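Local coordinates for protein SVS_variant_AS1 (Streptomyces sp. CWA1, PDB 6TJA) that probably catalyses, as a reconstructed ancestral spiroviolene synthase, the metal-dependent cyclisation of geranylgeranyl diphosphate to the diterpene spiroviolene, at residues Asp88-Asn93 against Gly123-Pro128; Ala201-Arg206 against Ala289-Tyr294. All coordinates share one frame; numbering follows the deposited sequence.

Contact 1. Residues Asp88-Asn93 against Gly123-Pro128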
# COMPACT_ATOMS: atom_id res chain seq x y z
N ASP A 88 -8.72 -4.06 17.96
CA ASP A 88 -9.18 -4.89 19.11
C ASP A 88 -10.38 -5.79 18.73
O ASP A 88 -10.46 -6.88 19.31
CB ASP A 88 -9.48 -4.02 20.33
CG ASP A 88 -10.03 -4.77 21.52
OD1 ASP A 88 -9.23 -5.36 22.29
OD2 ASP A 88 -11.25 -4.72 21.68
N HIS A 89 -11.23 -5.39 17.81
CA HIS A 89 -12.37 -6.18 17.42
C HIS A 89 -12.21 -7.00 16.14
O HIS A 89 -12.95 -7.92 15.94
CB HIS A 89 -13.60 -5.30 17.22
CG HIS A 89 -14.12 -4.70 18.47
ND1 HIS A 89 -13.93 -3.38 18.79
CD2 HIS A 89 -14.83 -5.24 19.49
CE1 HIS A 89 -14.49 -3.13 19.96
NE2 HIS A 89 -15.04 -4.24 20.40
N ARG A 90 -11.28 -6.67 15.27
CA ARG A 90 -11.17 -7.38 14.01
C ARG A 90 -9.83 -7.92 13.65
O ARG A 90 -9.72 -8.70 12.77
CB ARG A 90 -11.53 -6.45 12.86
CG ARG A 90 -12.88 -5.82 12.94
CD ARG A 90 -13.88 -6.56 12.09
NE ARG A 90 -15.21 -6.32 12.58
CZ ARG A 90 -16.14 -5.66 11.92
NH1 ARG A 90 -15.92 -5.16 10.72
NH2 ARG A 90 -17.31 -5.49 12.49
N CYS A 91 -8.82 -7.49 14.34
CA CYS A 91 -7.42 -7.84 14.00
C CYS A 91 -6.88 -8.77 15.08
O CYS A 91 -6.39 -9.83 14.73
CB CYS A 91 -6.56 -6.58 13.84
SG CYS A 91 -7.12 -5.48 12.50
N ASP A 92 -7.03 -8.40 16.35
CA ASP A 92 -6.29 -9.02 17.49
C ASP A 92 -7.14 -10.11 18.19
O ASP A 92 -6.52 -11.01 18.75
CB ASP A 92 -5.77 -7.94 18.45
CG ASP A 92 -4.61 -8.40 19.31
OD1 ASP A 92 -3.64 -8.95 18.74
OD2 ASP A 92 -4.69 -8.21 20.55
N ASN A 93 -8.46 -10.00 18.22
CA ASN A 93 -9.24 -10.88 19.05
C ASN A 93 -10.37 -11.74 18.58
O ASN A 93 -10.53 -12.85 19.11
CB ASN A 93 -9.82 -10.07 20.20
CG ASN A 93 -8.81 -9.72 21.23
OD1 ASN A 93 -7.97 -10.51 21.56
ND2 ASN A 93 -8.86 -8.51 21.71
N GLY A 123 -22.72 -4.40 6.00
CA GLY A 123 -22.90 -4.87 7.35
C GLY A 123 -21.71 -4.62 8.25
O GLY A 123 -21.62 -5.19 9.34
N ASP A 124 -20.79 -3.76 7.81
CA ASP A 124 -19.63 -3.48 8.62
C ASP A 124 -19.72 -2.15 9.33
O ASP A 124 -19.71 -1.13 8.71
CB ASP A 124 -18.52 -3.43 7.67
CG ASP A 124 -17.32 -3.74 8.28
OD1 ASP A 124 -17.13 -3.34 9.43
OD2 ASP A 124 -16.54 -4.51 7.75
N ARG A 125 -19.70 -2.16 10.65
CA ARG A 125 -19.94 -0.89 11.39
C ARG A 125 -18.65 -0.06 11.43
O ARG A 125 -18.74 1.17 11.70
CB ARG A 125 -20.49 -1.21 12.78
CG ARG A 125 -19.55 -2.03 13.66
CD ARG A 125 -20.14 -2.19 15.05
NE ARG A 125 -19.17 -2.66 16.03
CZ ARG A 125 -18.77 -3.92 16.16
NH1 ARG A 125 -19.22 -4.87 15.35
NH2 ARG A 125 -17.89 -4.23 17.09
N PHE A 126 -17.48 -0.66 11.18
CA PHE A 126 -16.20 0.08 11.13
C PHE A 126 -16.14 0.94 9.87
O PHE A 126 -15.46 1.97 9.92
CB PHE A 126 -15.01 -0.87 11.29
CG PHE A 126 -14.83 -1.27 12.72
CD1 PHE A 126 -14.29 -0.37 13.64
CD2 PHE A 126 -15.24 -2.52 13.18
CE1 PHE A 126 -14.18 -0.71 14.99
CE2 PHE A 126 -15.12 -2.86 14.52
CZ PHE A 126 -14.61 -1.95 15.43
N VAL A 127 -16.86 0.57 8.80
CA VAL A 127 -16.63 1.19 7.46
C VAL A 127 -17.19 2.61 7.43
O VAL A 127 -16.45 3.52 7.07
CB VAL A 127 -17.10 0.30 6.30
CG1 VAL A 127 -17.42 1.10 5.04
CG2 VAL A 127 -16.06 -0.77 6.01
N PRO A 128 -18.47 2.89 7.79
CA PRO A 128 -19.00 4.25 7.73
C PRO A 128 -18.18 5.24 8.58
O PRO A 128 -17.89 6.32 8.11
CB PRO A 128 -20.46 4.14 8.24
CG PRO A 128 -20.80 2.66 8.03
CD PRO A 128 -19.49 1.92 8.23
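Arg90 and Asp124 meet tip to tip in a salt bridge, Arg90 NH1 lying 2.5 Å from Asp124 OD1. The carboxylate oxygen lies near the guanidinium plane, but the donor meets it from above the plane of the carboxylate. Arginine suits the place because its chain, bent at chi2 (-99°), spans the gap between the two segments and still offers a flat face: the edge of the Phe126 ring stands over its centre, with Phe126 CD2 3.5 Å from Arg90 CZ and the two planes 85° apart. Phe126 CZ also packs against His89 CB at 3.9 Å. Asp124 OD1 is gripped twice, since Phe126 N donates to its anti lone pair over 3.2 Å, a capping bond ahead of helix 126-140 that also steadies the carboxylate for Arg90. Arg125 NH2 lies over one face of the His89 imidazole, toward its rim, 4.0 Å from His89 CD2, while Asp88 OD2 covers the opposite face. In the next shell, Ala85 O holds His89 ND1 and Met41 O holds Arg125 NE. Asp87, Asp88 and Asp92 form the family's aspartate-rich motif, so Arg90 ties motif-bearing helix 70-91 to the residues leading into helix 126-140, with Leu106 of helix 100-115 packing on both Arg90 and Asp124.

Contact 2. Residues Ala201-Arg206 against Ala289-Tyr294; sequences AEVPDR and AELSTY
Glu290, Val203 and Ala201 bury the most surface where the linker after helix 195-199 lies along the first turn and a half of helix 289-309. Glu290 packs with its methylenes: the chain bends at chi2 (93°), and Glu290 CG rests 3.5 Å from Glu202 O, so a long side chain with an aliphatic stem serves here. Val203, with CG1 anti to the backbone N (chi1 -174°), splits its two methyls over the helix. Val203 CG2 reaches Tyr294 CB at 3.9 Å, while Val203 CG1 lies 4.3 Å from Leu291 CB; a beta-branched residue can touch both neighbours at once. In this all-helical terpene synthase fold the linker joins helix 195-199 to the short helix 205-208, where Pro204, lacking an N-H, takes the N-cap position. Ala201 is small enough for its backbone to come close, and a water bridges the two segments, donating to Ala201 O (2.9 Å) and to Glu290 O (2.7 Å), the latter also accepting from Tyr294 N within the helix. Ala201 CB meets Thr293 CG2 at 4.1 Å, and Thr293 OG1 turns back to donate to Ala289 O over 2.9 Å. An alanine at Thr293 would remove both the methyl and the hydroxyl, and would probably loosen the packing on Ala201 and leave Ala289 O with one donor fewer. Beyond the ring of Tyr294, its OH bonds to Thr217 OG1 on helix 211-231.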
# COMPACT_ATOMS: atom_id res chain seq x y z
N ALA A 201 1.15 21.58 7.27
CA ALA A 201 2.47 21.82 6.66
C ALA A 201 2.73 20.74 5.57
O ALA A 201 3.37 19.75 5.89
CB ALA A 201 3.52 21.88 7.77
N GLU A 202 2.27 20.95 4.32
CA GLU A 202 2.48 19.99 3.19
C GLU A 202 3.98 19.81 2.84
O GLU A 202 4.60 20.74 2.27
CB GLU A 202 1.72 20.37 1.92
CG GLU A 202 1.71 19.22 0.90
CD GLU A 202 1.07 19.43 -0.47
OE1 GLU A 202 0.90 20.63 -0.90
OE2 GLU A 202 0.74 18.40 -1.13
N VAL A 203 4.55 18.62 3.07
CA VAL A 203 5.98 18.34 2.74
C VAL A 203 6.07 18.03 1.25
O VAL A 203 5.38 17.13 0.79
CB VAL A 203 6.53 17.18 3.59
CG1 VAL A 203 8.02 16.95 3.38
CG2 VAL A 203 6.19 17.35 5.05
N PRO A 204 6.91 18.71 0.51
CA PRO A 204 7.03 18.41 -0.91
C PRO A 204 7.55 16.99 -1.17
O PRO A 204 8.33 16.51 -0.42
CB PRO A 204 8.03 19.44 -1.40
CG PRO A 204 8.04 20.48 -0.38
CD PRO A 204 7.75 19.83 0.90
N ASP A 205 7.07 16.35 -2.21
CA ASP A 205 7.48 14.99 -2.59
C ASP A 205 9.00 14.76 -2.52
O ASP A 205 9.44 13.82 -1.96
CB ASP A 205 7.02 14.65 -4.00
CG ASP A 205 5.71 13.84 -4.07
OD1 ASP A 205 4.91 13.78 -3.15
OD2 ASP A 205 5.42 13.29 -5.13
N ARG A 206 9.77 15.65 -3.11
CA ARG A 206 11.19 15.55 -3.15
C ARG A 206 11.84 15.51 -1.78
O ARG A 206 12.88 14.97 -1.62
CB ARG A 206 11.80 16.61 -4.09
CG ARG A 206 12.32 17.85 -3.42
CD ARG A 206 12.04 19.14 -4.15
NE ARG A 206 11.48 20.14 -3.25
CZ ARG A 206 12.16 20.75 -2.28
NH1 ARG A 206 13.44 20.50 -2.10
NH2 ARG A 206 11.55 21.61 -1.49
N ALA A 289 11.01 24.30 6.07
CA ALA A 289 10.09 24.58 7.19
C ALA A 289 9.08 23.42 7.37
O ALA A 289 8.80 23.02 8.52
CB ALA A 289 9.39 25.91 6.95
N GLU A 290 8.51 22.93 6.28
CA GLU A 290 7.51 21.83 6.31
C GLU A 290 8.18 20.53 6.74
O GLU A 290 7.62 19.84 7.62
CB GLU A 290 6.81 21.73 4.96
CG GLU A 290 6.03 22.98 4.57
CD GLU A 290 6.79 24.00 3.73
OE1 GLU A 290 7.97 23.73 3.37
OE2 GLU A 290 6.20 25.06 3.43
N LEU A 291 9.37 20.21 6.21
CA LEU A 291 10.07 18.94 6.55
C LEU A 291 10.51 19.03 8.01
O LEU A 291 10.40 18.01 8.71
CB LEU A 291 11.26 18.68 5.63
CG LEU A 291 12.17 17.49 5.98
CD1 LEU A 291 11.44 16.16 5.96
CD2 LEU A 291 13.36 17.44 5.03
N SER A 292 10.95 20.21 8.45
CA SER A 292 11.35 20.46 9.85
C SER A 292 10.19 20.14 10.78
O SER A 292 10.41 19.44 11.74
CB SER A 292 11.85 21.87 10.06
OG SER A 292 13.00 22.08 9.27
N THR A 293 9.00 20.64 10.47
CA THR A 293 7.76 20.41 11.26
C THR A 293 7.48 18.90 11.34
O THR A 293 7.23 18.40 12.46
CB THR A 293 6.63 21.21 10.62
OG1 THR A 293 7.00 22.59 10.71
CG2 THR A 293 5.31 20.97 11.30
N TYR A 294 7.45 18.23 10.20
CA TYR A 294 7.29 16.76 10.07
C TYR A 294 8.30 16.07 11.01
O TYR A 294 7.86 15.31 11.87
CB TYR A 294 7.45 16.30 8.61
CG TYR A 294 7.36 14.81 8.45
CD1 TYR A 294 6.18 14.14 8.68
CD2 TYR A 294 8.47 14.06 8.11
CE1 TYR A 294 6.10 12.76 8.57
CE2 TYR A 294 8.40 12.69 7.95
CZ TYR A 294 7.22 12.03 8.20
OH TYR A 294 7.15 10.68 8.07
O HOH W 1 5.12 18.81 8.04

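Contact 1 and contact 2 lie in far-apart parts of the helical bundle, their centres about 33 Å apart and their nearest atoms about 22 Å apart. Each lies well away from the middle of the chain, its centre about 18 Å (contact 1) or 19 Å (contact 2) from that of the chain. Contact 1 belongs to the end that carries the aspartate-rich motif, which in relatives binds the magnesium ions holding the substrate diphosphate. Contact 2 is remote from that motif and joins segments where helices begin; a PEG molecule, probably from the crystallisation liquor, lies about 4 Å from the Thr293 side chain. Along the chain contact 1 closes before contact 2 opens.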